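Local coordinates for protein AAA ATPase, central region (Enterococcus faecium, PDB 2R9G) that probably hydrolyses ATP as an MgsA-type AAA+ ATPase, of which this is the C-terminal fragment, found here as four chains, at residues 102-113 with 172-182; 46-56 with 87-98. All coordinates share one frame; numbering follows the deposited sequence. Where two conformers were deposited one is given.

In the fold
From the N terminus the chain runs through helices 14-26 and 30-43 into helix 46-61, the first partner of contact 2. That contact closes a loop of 30 residues, largely helix 66-82, by laying helix 88-100 beside helix 46-61 in the all-helical part of the fold. The chain then turns into helix 106-119, whose start belongs to contact 1. Here 58 mostly irregular residues are closed off when 172-182 returns and leads into the final helix 180-195. The contacts therefore follow in series, with no crossing. Their centres lie about 22 Å apart, yet K103 NZ, held chiefly by S101 O, also makes a weak hydrogen bond to L98 O.

Contact 1: residues 102-113 with 172-182; sequences PKSNSAYMALDA and YYQPKDTGKYE
S104 and S106 converge on the carboxylate of E182, where the loop and first turn of helix 106-119 meet the first turn of helix 180-195 in the MgsA-type C-terminal region. S106 OG donates to E182 OE2 at 2.5 Å and S104 OG to E182 OE1 at 2.9 Å, each meeting its oxygen on the syn side and somewhat out of the carboxylate plane. Set between the backbone N and the carbonyl carbon (chi1 62°), the S106 hydroxyl also lies 3.4 Å from Y173 CE1, at the ring's edge. Y173 OH takes the anti lone pair of E182 OE2, so two hydroxyls grip that oxygen and limit rotation of the carboxylate. These donors, close to a helix N terminus, probably stabilise its charge. A110 CB completes this tight, buried part, fitting against the backbone of Y172 and lying 4.1 Å from Y173 CB; a water joins S106 O to Q174 N. The margins are looser and partly exposed. At one, A113 CB touches the ring of Y172, whose hydroxyl reaches D117. At the other, K176 NZ lies 3.8 Å from N105 OD1, while N105 ND2 bonds Y149 OH of the third subunit. A water links K176 NZ to K103 O, which also receives T178 OG1 at 2.7 Å, the hydroxyl standing 44° out of the carbonyl plane.

Contact 2: residues 46-56 with 87-98; sequences LASICRRLMVI and ARIPLADVVVDL. With ACT (acetate ion), chain R.
Acetate O is gripped by R51, whose NH2 donates to it at 2.7 Å in a fairly straight bond (162°), with a weaker one from NE. NE also bonds acetate OXT, and R52 NE, in one of two conformers, lies 2.6 Å from OXT. A bend at chi3 turns the R51 guanidinium edge-on to the ion, probably from the crystallisation liquor, while A47 O lies over one face. This polar patch belongs to a part of helix 46-56 that helix 88-98 does not touch; between the helices the contact is wholly apolar. L53 is the knob, seated among L91, V94, V95 and L98. Its CD2 touches L91 CD2 and V94 CG2, both at 3.7 Å, and its CD1 meets L98 CD1 at 3.9 Å. The V95 side chain crosses that of L53 at about a right angle. Toward the N-terminal end L91 CD1 touches both I49 CG2 (3.7 Å) and L46 CD1, and L46, with CG anti to its backbone N (chi1 -175°), swings CD2 to 3.7 Å from A87 CB. The segment axes come no closer than 11.3 Å, bridged mainly by leucines. C50 and V94 also lean on helix 66-82, and I56 and L98 on I25 of helix 14-26. Nearly parallel (23°), linked in the chain through helix 66-82 and packed about one knob-into-hole, the pair is typical of an all-helical bundle.

Contact 1: residues 102-113 with 172-182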
loop_
_atom_site.group_PDB
_atom_site.type_symbol
_atom_site.label_atom_id
_atom_site.label_comp_id
_atom_site.label_asym_id
_atom_site.label_seq_id
_atom_site.Cartn_x
_atom_site.Cartn_y
_atom_site.Cartn_z
ATOM N N PRO C 102 2.404 -16.624 -5.618
ATOM C CA PRO C 102 1.940 -17.122 -6.915
ATOM C C PRO C 102 2.420 -16.276 -8.088
ATOM O O PRO C 102 2.436 -15.042 -8.007
ATOM C CB PRO C 102 0.418 -17.040 -6.791
ATOM C CG PRO C 102 0.171 -17.202 -5.330
ATOM C CD PRO C 102 1.273 -16.407 -4.696
ATOM N N LYS C 103 2.813 -16.946 -9.164
ATOM C CA LYS C 103 3.348 -16.280 -10.339
ATOM C C LYS C 103 2.275 -16.145 -11.408
ATOM O O LYS C 103 1.527 -17.090 -11.674
ATOM C CB LYS C 103 4.534 -17.054 -10.920
ATOM C CG LYS C 103 5.636 -17.421 -9.933
ATOM C CD LYS C 103 6.397 -16.197 -9.466
ATOM C CE LYS C 103 7.505 -16.578 -8.511
ATOM N NZ LYS C 103 7.001 -17.237 -7.285
ATOM N N SER C 104 2.214 -14.967 -12.019
ATOM C CA SER C 104 1.343 -14.736 -13.151
ATOM C C SER C 104 1.949 -13.719 -14.108
ATOM O O SER C 104 2.341 -12.613 -13.700
ATOM C CB SER C 104 -0.030 -14.256 -12.691
ATOM O OG SER C 104 -0.848 -14.001 -13.812
ATOM N N ASN C 105 2.021 -14.101 -15.381
ATOM C CA ASN C 105 2.429 -13.186 -16.426
ATOM C C ASN C 105 1.263 -12.796 -17.336
ATOM O O ASN C 105 1.461 -12.110 -18.343
ATOM C CB ASN C 105 3.605 -13.771 -17.231
ATOM C CG ASN C 105 3.215 -15.003 -18.072
ATOM O OD1 ASN C 105 2.198 -15.664 -17.832
ATOM N ND2 ASN C 105 4.057 -15.325 -19.046
ATOM N N SER C 106 0.055 -13.230 -16.960
ATOM C CA SER C 106 -1.147 -13.116 -17.799
ATOM C C SER C 106 -1.443 -11.706 -18.292
ATOM O O SER C 106 -1.740 -11.524 -19.464
ATOM C CB SER C 106 -2.375 -13.688 -17.083
ATOM O OG SER C 106 -2.651 -12.966 -15.897
ATOM N N ALA C 107 -1.349 -10.711 -17.414
ATOM C CA ALA C 107 -1.624 -9.324 -17.822
ATOM C C ALA C 107 -0.555 -8.738 -18.746
ATOM O O ALA C 107 -0.862 -7.936 -19.633
ATOM C CB ALA C 107 -1.806 -8.444 -16.620
ATOM N N TYR C 108 0.695 -9.126 -18.504
ATOM C CA TYR C 108 1.842 -8.752 -19.329
ATOM C C TYR C 108 1.702 -9.336 -20.743
ATOM O O TYR C 108 1.908 -8.624 -21.742
ATOM C CB TYR C 108 3.127 -9.216 -18.618
ATOM C CG TYR C 108 4.372 -9.374 -19.461
ATOM C CD1 TYR C 108 4.935 -8.284 -20.127
ATOM C CD2 TYR C 108 5.019 -10.608 -19.548
ATOM C CE1 TYR C 108 6.092 -8.425 -20.888
ATOM C CE2 TYR C 108 6.181 -10.760 -20.296
ATOM C CZ TYR C 108 6.710 -9.663 -20.970
ATOM O OH TYR C 108 7.861 -9.792 -21.720
ATOM N N MET C 109 1.325 -10.614 -20.809
ATOM C CA MET C 109 1.112 -11.276 -22.091
ATOM C C MET C 109 -0.124 -10.785 -22.838
ATOM O O MET C 109 -0.096 -10.677 -24.067
ATOM C CB MET C 109 1.109 -12.795 -21.927
ATOM C CG MET C 109 2.410 -13.352 -21.340
ATOM S SD MET C 109 3.722 -13.783 -22.506
ATOM C CE MET C 109 4.360 -12.205 -23.026
ATOM N N ALA C 110 -1.185 -10.454 -22.100
ATOM C CA ALA C 110 -2.417 -9.929 -22.689
ATOM C C ALA C 110 -2.204 -8.582 -23.368
ATOM O O ALA C 110 -2.707 -8.362 -24.470
ATOM C CB ALA C 110 -3.513 -9.822 -21.640
ATOM N N LEU C 111 -1.463 -7.687 -22.714
ATOM C CA LEU C 111 -1.146 -6.394 -23.311
ATOM C C LEU C 111 -0.220 -6.551 -24.509
ATOM O O LEU C 111 -0.359 -5.829 -25.499
ATOM C CB LEU C 111 -0.536 -5.434 -22.285
ATOM C CG LEU C 111 -0.100 -4.056 -22.818
ATOM C CD1 LEU C 111 -1.270 -3.279 -23.423
ATOM C CD2 LEU C 111 0.580 -3.234 -21.753
ATOM N N ASP C 112 0.720 -7.490 -24.427
ATOM C CA ASP C 112 1.619 -7.742 -25.554
ATOM C C ASP C 112 0.908 -8.376 -26.763
ATOM O O ASP C 112 1.286 -8.119 -27.909
ATOM C CB ASP C 112 2.861 -8.538 -25.119
ATOM C CG ASP C 112 3.976 -7.639 -24.567
ATOM O OD1 ASP C 112 3.835 -6.394 -24.598
ATOM O OD2 ASP C 112 5.001 -8.180 -24.099
ATOM N N ALA C 113 -0.131 -9.172 -26.505
ATOM C CA ALA C 113 -1.018 -9.647 -27.572
ATOM C C ALA C 113 -1.806 -8.486 -28.189
ATOM O O ALA C 113 -2.017 -8.450 -29.402
ATOM C CB ALA C 113 -1.959 -10.721 -27.060
ATOM N N TYR C 172 -7.482 -11.230 -25.529
ATOM C CA TYR C 172 -6.086 -11.083 -25.121
ATOM C C TYR C 172 -5.804 -11.721 -23.768
ATOM O O TYR C 172 -4.741 -12.309 -23.568
ATOM C CB TYR C 172 -5.705 -9.610 -25.081
ATOM C CG TYR C 172 -5.936 -8.883 -26.385
ATOM C CD1 TYR C 172 -5.405 -9.367 -27.577
ATOM C CD2 TYR C 172 -6.683 -7.705 -26.424
ATOM C CE1 TYR C 172 -5.615 -8.704 -28.775
ATOM C CE2 TYR C 172 -6.896 -7.030 -27.612
ATOM C CZ TYR C 172 -6.358 -7.536 -28.786
ATOM O OH TYR C 172 -6.572 -6.877 -29.974
ATOM N N TYR C 173 -6.762 -11.602 -22.851
ATOM C CA TYR C 173 -6.560 -12.014 -21.485
ATOM C C TYR C 173 -7.043 -13.433 -21.242
ATOM O O TYR C 173 -8.226 -13.745 -21.402
ATOM C CB TYR C 173 -7.220 -11.026 -20.513
ATOM C CG TYR C 173 -7.061 -11.410 -19.054
ATOM C CD1 TYR C 173 -5.796 -11.502 -18.469
ATOM C CD2 TYR C 173 -8.175 -11.677 -18.260
ATOM C CE1 TYR C 173 -5.643 -11.861 -17.137
ATOM C CE2 TYR C 173 -8.036 -12.037 -16.920
ATOM C CZ TYR C 173 -6.766 -12.128 -16.368
ATOM O OH TYR C 173 -6.606 -12.480 -15.048
ATOM N N GLN C 174 -6.106 -14.293 -20.877
ATOM C CA GLN C 174 -6.448 -15.623 -20.408
ATOM C C GLN C 174 -6.028 -15.737 -18.950
ATOM O O GLN C 174 -4.832 -15.846 -18.643
ATOM C CB GLN C 174 -5.865 -16.734 -21.297
ATOM C CG GLN C 174 -4.791 -16.282 -22.279
ATOM C CD GLN C 174 -4.826 -17.055 -23.594
ATOM O OE1 GLN C 174 -3.800 -17.549 -24.061
ATOM N NE2 GLN C 174 -6.008 -17.156 -24.198
ATOM N N PRO C 175 -7.020 -15.674 -18.044
ATOM C CA PRO C 175 -6.801 -15.686 -16.603
ATOM C C PRO C 175 -6.151 -16.965 -16.111
ATOM O O PRO C 175 -6.330 -18.034 -16.704
ATOM C CB PRO C 175 -8.211 -15.562 -16.034
ATOM C CG PRO C 175 -9.112 -15.973 -17.116
ATOM C CD PRO C 175 -8.451 -15.573 -18.377
ATOM N N LYS C 176 -5.386 -16.840 -15.038
ATOM C CA LYS C 176 -4.707 -17.979 -14.451
ATOM C C LYS C 176 -5.246 -18.211 -13.053
ATOM O O LYS C 176 -5.961 -17.374 -12.509
ATOM C CB LYS C 176 -3.195 -17.754 -14.459
ATOM C CG LYS C 176 -2.614 -17.717 -15.871
ATOM C CD LYS C 176 -1.113 -17.920 -15.855
ATOM C CE LYS C 176 -0.616 -18.470 -17.182
ATOM N NZ LYS C 176 0.740 -19.082 -17.026
ATOM N N ASP C 177 -4.932 -19.365 -12.485
ATOM C CA ASP C 177 -5.454 -19.718 -11.169
ATOM C C ASP C 177 -4.338 -20.106 -10.207
ATOM O O ASP C 177 -4.548 -20.898 -9.284
ATOM C CB ASP C 177 -6.538 -20.812 -11.275
ATOM C CG ASP C 177 -6.076 -22.063 -12.036
ATOM O OD1 ASP C 177 -4.858 -22.338 -12.135
ATOM O OD2 ASP C 177 -6.962 -22.789 -12.536
ATOM N N THR C 178 -3.152 -19.541 -10.436
ATOM C CA THR C 178 -1.978 -19.816 -9.609
ATOM C C THR C 178 -2.132 -19.236 -8.200
ATOM O O THR C 178 -1.546 -19.749 -7.251
ATOM C CB THR C 178 -0.656 -19.327 -10.264
ATOM O OG1 THR C 178 -0.827 -18.001 -10.764
ATOM C CG2 THR C 178 -0.256 -20.227 -11.417
ATOM N N GLY C 179 -2.931 -18.181 -8.068
ATOM C CA GLY C 179 -3.289 -17.652 -6.762
ATOM C C GLY C 179 -4.755 -17.277 -6.644
ATOM O O GLY C 179 -5.433 -17.035 -7.652
ATOM N N LYS C 180 -5.219 -17.193 -5.397
ATOM C CA LYS C 180 -6.613 -16.903 -5.051
ATOM C C LYS C 180 -7.156 -15.573 -5.569
ATOM O O LYS C 180 -8.365 -15.445 -5.789
ATOM C CB LYS C 180 -6.806 -16.965 -3.533
ATOM C CG LYS C 180 -6.925 -18.376 -2.973
ATOM C CD LYS C 180 -7.360 -18.347 -1.511
ATOM C CE LYS C 180 -7.460 -19.750 -0.919
ATOM N NZ LYS C 180 -6.116 -20.353 -0.675
ATOM N N TYR C 181 -6.285 -14.583 -5.753
ATOM C CA TYR C 181 -6.740 -13.295 -6.260
ATOM C C TYR C 181 -7.189 -13.366 -7.720
ATOM O O TYR C 181 -8.230 -12.799 -8.084
ATOM C CB TYR C 181 -5.684 -12.206 -6.081
ATOM C CG TYR C 181 -6.248 -10.816 -6.251
ATOM C CD1 TYR C 181 -6.857 -10.159 -5.187
ATOM C CD2 TYR C 181 -6.184 -10.159 -7.477
ATOM C CE1 TYR C 181 -7.383 -8.879 -5.340
ATOM C CE2 TYR C 181 -6.707 -8.882 -7.637
ATOM C CZ TYR C 181 -7.300 -8.248 -6.569
ATOM O OH TYR C 181 -7.819 -6.980 -6.725
ATOM N N GLU C 182 -6.406 -14.057 -8.545
ATOM C CA GLU C 182 -6.696 -14.163 -9.971
ATOM C C GLU C 182 -7.678 -15.301 -10.285
ATOM O O GLU C 182 -8.259 -15.344 -11.372
ATOM C CB GLU C 182 -5.407 -14.305 -10.778
ATOM C CG GLU C 182 -5.492 -13.745 -12.188
ATOM C CD GLU C 182 -4.308 -14.125 -13.068
ATOM O OE1 GLU C 182 -3.335 -14.731 -12.571
ATOM O OE2 GLU C 182 -4.356 -13.813 -14.270
HETATM O O HOH W 1 2.128 -17.883 -14.616
HETATM O O HOH W 2 -3.287 -13.472 -20.759
#

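Contact 2: residues 46-56 with 87-98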
loop_
_atom_site.group_PDB
_atom_site.type_symbol
_atom_site.label_atom_id
_atom_site.label_comp_id
_atom_site.label_asym_id
_atom_site.label_seq_id
_atom_site.Cartn_x
_atom_site.Cartn_y
_atom_site.Cartn_z
ATOM N N LEU C 46 22.417 0.483 -7.010
ATOM C CA LEU C 46 21.136 0.366 -6.311
ATOM C C LEU C 46 19.948 0.752 -7.196
ATOM O O LEU C 46 18.912 0.076 -7.181
ATOM C CB LEU C 46 21.147 1.213 -5.032
ATOM C CG LEU C 46 19.911 1.078 -4.140
ATOM C CD1 LEU C 46 19.811 -0.341 -3.627
ATOM C CD2 LEU C 46 19.930 2.106 -3.001
ATOM N N ALA C 47 20.109 1.831 -7.970
ATOM C CA ALA C 47 19.062 2.284 -8.890
ATOM C C ALA C 47 18.652 1.195 -9.886
ATOM O O ALA C 47 17.468 1.072 -10.199
ATOM C CB ALA C 47 19.478 3.557 -9.611
ATOM N N SER C 48 19.619 0.400 -10.351
ATOM C CA SER C 48 19.329 -0.693 -11.275
ATOM C C SER C 48 18.637 -1.869 -10.591
ATOM O O SER C 48 17.704 -2.449 -11.154
ATOM C CB SER C 48 20.592 -1.172 -11.986
ATOM O OG SER C 48 20.338 -2.384 -12.668
ATOM N N ILE C 49 19.091 -2.222 -9.386
ATOM C CA ILE C 49 18.439 -3.279 -8.597
ATOM C C ILE C 49 16.953 -2.945 -8.400
ATOM O O ILE C 49 16.081 -3.791 -8.617
ATOM C CB ILE C 49 19.097 -3.488 -7.198
ATOM C CG1 ILE C 49 20.581 -3.849 -7.324
ATOM C CG2 ILE C 49 18.364 -4.591 -6.428
ATOM C CD1 ILE C 49 21.391 -3.721 -6.018
ATOM N N CYS C 50 16.688 -1.698 -8.010
ATOM C CA CYS C 50 15.351 -1.222 -7.721
ATOM C C CYS C 50 14.452 -1.295 -8.944
ATOM O O CYS C 50 13.303 -1.738 -8.843
ATOM C CB CYS C 50 15.408 0.206 -7.183
ATOM S SG CYS C 50 16.027 0.324 -5.507
ATOM N N ARG C 51 14.993 -0.882 -10.093
ATOM C CA ARG C 51 14.267 -0.900 -11.358
ATOM C C ARG C 51 13.916 -2.315 -11.758
ATOM O O ARG C 51 12.753 -2.600 -12.066
ATOM C CB ARG C 51 15.068 -0.226 -12.467
ATOM C CG ARG C 51 14.830 1.264 -12.577
ATOM C CD ARG C 51 15.356 1.822 -13.896
ATOM N NE ARG C 51 16.794 1.606 -14.051
ATOM C CZ ARG C 51 17.738 2.406 -13.557
ATOM N NH1 ARG C 51 17.410 3.493 -12.865
ATOM N NH2 ARG C 51 19.016 2.119 -13.757
ATOM N N ARG C 52 14.913 -3.200 -11.725
ATOM C CA ARG C 52 14.694 -4.599 -12.043
ATOM C C ARG C 52 13.712 -5.290 -11.108
ATOM O O ARG C 52 12.878 -6.075 -11.556
ATOM C CB ARG C 52 16.018 -5.351 -12.107
ATOM C CG ARG C 52 16.447 -5.666 -13.525
ATOM C CD ARG C 52 17.205 -4.528 -14.212
ATOM N NE ARG C 52 16.382 -3.376 -14.573
ATOM C CZ ARG C 52 15.511 -3.324 -15.581
ATOM N NH1 ARG C 52 15.303 -4.371 -16.368
ATOM N NH2 ARG C 52 14.843 -2.202 -15.805
ATOM N N LEU C 53 13.788 -4.975 -9.814
ATOM C CA LEU C 53 12.850 -5.547 -8.840
ATOM C C LEU C 53 11.386 -5.180 -9.109
ATOM O O LEU C 53 10.518 -6.035 -8.989
ATOM C CB LEU C 53 13.244 -5.190 -7.404
ATOM C CG LEU C 53 12.973 -6.270 -6.349
ATOM C CD1 LEU C 53 13.092 -7.671 -6.931
ATOM C CD2 LEU C 53 13.952 -6.117 -5.226
ATOM N N MET C 54 11.121 -3.924 -9.483
ATOM C CA MET C 54 9.763 -3.501 -9.858
ATOM C C MET C 54 9.258 -4.194 -11.130
ATOM O O MET C 54 8.089 -4.559 -11.198
ATOM C CB MET C 54 9.648 -1.969 -9.991
ATOM C CG MET C 54 9.727 -1.212 -8.659
ATOM S SD MET C 54 9.607 0.582 -8.759
ATOM C CE MET C 54 11.117 1.030 -9.596
ATOM N N VAL C 55 10.142 -4.382 -12.115
ATOM C CA VAL C 55 9.814 -5.129 -13.338
ATOM C C VAL C 55 9.422 -6.567 -13.009
ATOM O O VAL C 55 8.383 -7.039 -13.470
ATOM C CB VAL C 55 10.974 -5.128 -14.383
ATOM C CG1 VAL C 55 10.696 -6.123 -15.528
ATOM C CG2 VAL C 55 11.170 -3.748 -14.953
ATOM N N ILE C 56 10.237 -7.235 -12.192
ATOM C CA ILE C 56 10.013 -8.645 -11.834
ATOM C C ILE C 56 8.656 -8.841 -11.148
ATOM O O ILE C 56 7.861 -9.672 -11.582
ATOM C CB ILE C 56 11.159 -9.221 -10.954
ATOM C CG1 ILE C 56 12.483 -9.245 -11.725
ATOM C CG2 ILE C 56 10.827 -10.629 -10.507
ATOM C CD1 ILE C 56 13.712 -9.235 -10.823
ATOM N N ALA C 87 19.752 -0.247 2.448
ATOM C CA ALA C 87 18.785 -0.493 1.367
ATOM C C ALA C 87 18.567 -1.968 1.059
ATOM O O ALA C 87 17.487 -2.349 0.615
ATOM C CB ALA C 87 19.218 0.210 0.111
ATOM N N ARG C 88 19.596 -2.783 1.302
ATOM C CA ARG C 88 19.567 -4.220 1.027
ATOM C C ARG C 88 18.488 -4.968 1.818
ATOM O O ARG C 88 18.067 -6.061 1.418
ATOM C CB ARG C 88 20.945 -4.838 1.314
ATOM C CG ARG C 88 21.147 -5.328 2.762
ATOM C CD ARG C 88 22.611 -5.555 3.110
ATOM N NE ARG C 88 22.778 -6.023 4.490
ATOM C CZ ARG C 88 22.797 -5.237 5.568
ATOM N NH1 ARG C 88 22.957 -5.774 6.768
ATOM N NH2 ARG C 88 22.650 -3.920 5.462
ATOM N N ILE C 89 18.055 -4.379 2.934
ATOM C CA ILE C 89 17.119 -5.030 3.850
ATOM C C ILE C 89 15.681 -5.081 3.295
ATOM O O ILE C 89 15.143 -6.180 3.155
ATOM C CB ILE C 89 17.196 -4.437 5.285
ATOM C CG1 ILE C 89 18.614 -4.558 5.850
ATOM C CG2 ILE C 89 16.196 -5.120 6.179
ATOM C CD1 ILE C 89 18.877 -3.672 7.078
ATOM N N PRO C 90 15.054 -3.913 2.969
ATOM C CA PRO C 90 13.770 -4.033 2.257
ATOM C C PRO C 90 13.798 -4.852 0.957
ATOM O O PRO C 90 12.826 -5.549 0.656
ATOM C CB PRO C 90 13.380 -2.570 1.958
ATOM C CG PRO C 90 14.592 -1.758 2.217
ATOM C CD PRO C 90 15.371 -2.497 3.248
ATOM N N LEU C 91 14.894 -4.775 0.206
ATOM C CA LEU C 91 15.024 -5.540 -1.044
ATOM C C LEU C 91 15.032 -7.040 -0.807
ATOM O O LEU C 91 14.424 -7.776 -1.574
ATOM C CB LEU C 91 16.276 -5.140 -1.819
ATOM C CG LEU C 91 16.318 -3.673 -2.244
ATOM C CD1 LEU C 91 17.607 -3.391 -2.968
ATOM C CD2 LEU C 91 15.084 -3.302 -3.096
ATOM N N ALA C 92 15.726 -7.480 0.243
ATOM C CA ALA C 92 15.727 -8.895 0.645
ATOM C C ALA C 92 14.325 -9.380 0.975
ATOM O O ALA C 92 13.909 -10.465 0.521
ATOM C CB ALA C 92 16.654 -9.125 1.839
ATOM N N ASP C 93 13.604 -8.571 1.760
ATOM C CA ASP C 93 12.239 -8.868 2.153
ATOM C C ASP C 93 11.339 -9.099 0.949
ATOM O O ASP C 93 10.563 -10.054 0.930
ATOM C CB ASP C 93 11.655 -7.722 2.986
ATOM C CG ASP C 93 12.198 -7.673 4.404
ATOM O OD1 ASP C 93 11.845 -6.703 5.095
ATOM O OD2 ASP C 93 12.961 -8.569 4.831
ATOM N N VAL C 94 11.439 -8.220 -0.046
ATOM C CA VAL C 94 10.562 -8.316 -1.200
ATOM C C VAL C 94 10.960 -9.441 -2.136
ATOM O O VAL C 94 10.101 -10.066 -2.732
ATOM C CB VAL C 94 10.311 -6.952 -1.943
ATOM C CG1 VAL C 94 9.590 -5.988 -1.035
ATOM C CG2 VAL C 94 11.576 -6.325 -2.436
ATOM N N VAL C 95 12.253 -9.728 -2.217
ATOM C CA VAL C 95 12.756 -10.817 -3.053
ATOM C C VAL C 95 12.202 -12.165 -2.573
ATOM O O VAL C 95 11.663 -12.933 -3.368
ATOM C CB VAL C 95 14.315 -10.801 -3.142
ATOM C CG1 VAL C 95 14.875 -12.138 -3.602
ATOM C CG2 VAL C 95 14.782 -9.707 -4.086
ATOM N N VAL C 96 12.284 -12.420 -1.270
ATOM C CA VAL C 96 11.753 -13.656 -0.694
ATOM C C VAL C 96 10.246 -13.777 -0.929
ATOM O O VAL C 96 9.774 -14.809 -1.413
ATOM C CB VAL C 96 12.104 -13.784 0.805
ATOM C CG1 VAL C 96 11.528 -15.050 1.360
ATOM C CG2 VAL C 96 13.617 -13.801 0.987
ATOM N N ASP C 97 9.520 -12.701 -0.618
ATOM C CA ASP C 97 8.081 -12.590 -0.849
ATOM C C ASP C 97 7.718 -12.849 -2.315
ATOM O O ASP C 97 6.795 -13.612 -2.585
ATOM C CB ASP C 97 7.576 -11.204 -0.399
ATOM C CG ASP C 97 6.046 -11.056 -0.470
ATOM O OD1 ASP C 97 5.312 -12.061 -0.610
ATOM O OD2 ASP C 97 5.570 -9.905 -0.375
ATOM N N LEU C 98 8.443 -12.225 -3.244
ATOM C CA LEU C 98 8.183 -12.396 -4.675
ATOM C C LEU C 98 8.459 -13.822 -5.153
ATOM O O LEU C 98 7.650 -14.394 -5.881
ATOM C CB LEU C 98 8.994 -11.402 -5.506
ATOM C CG LEU C 98 8.634 -9.914 -5.507
ATOM C CD1 LEU C 98 9.562 -9.168 -6.482
ATOM C CD2 LEU C 98 7.149 -9.663 -5.816
HETATM C C ACT R . 19.036 -1.123 -15.335
HETATM O O ACT R . 19.320 0.087 -15.470
HETATM O OXT ACT R . 17.963 -1.349 -14.751
HETATM C CH3 ACT R . 19.914 -2.234 -15.835
#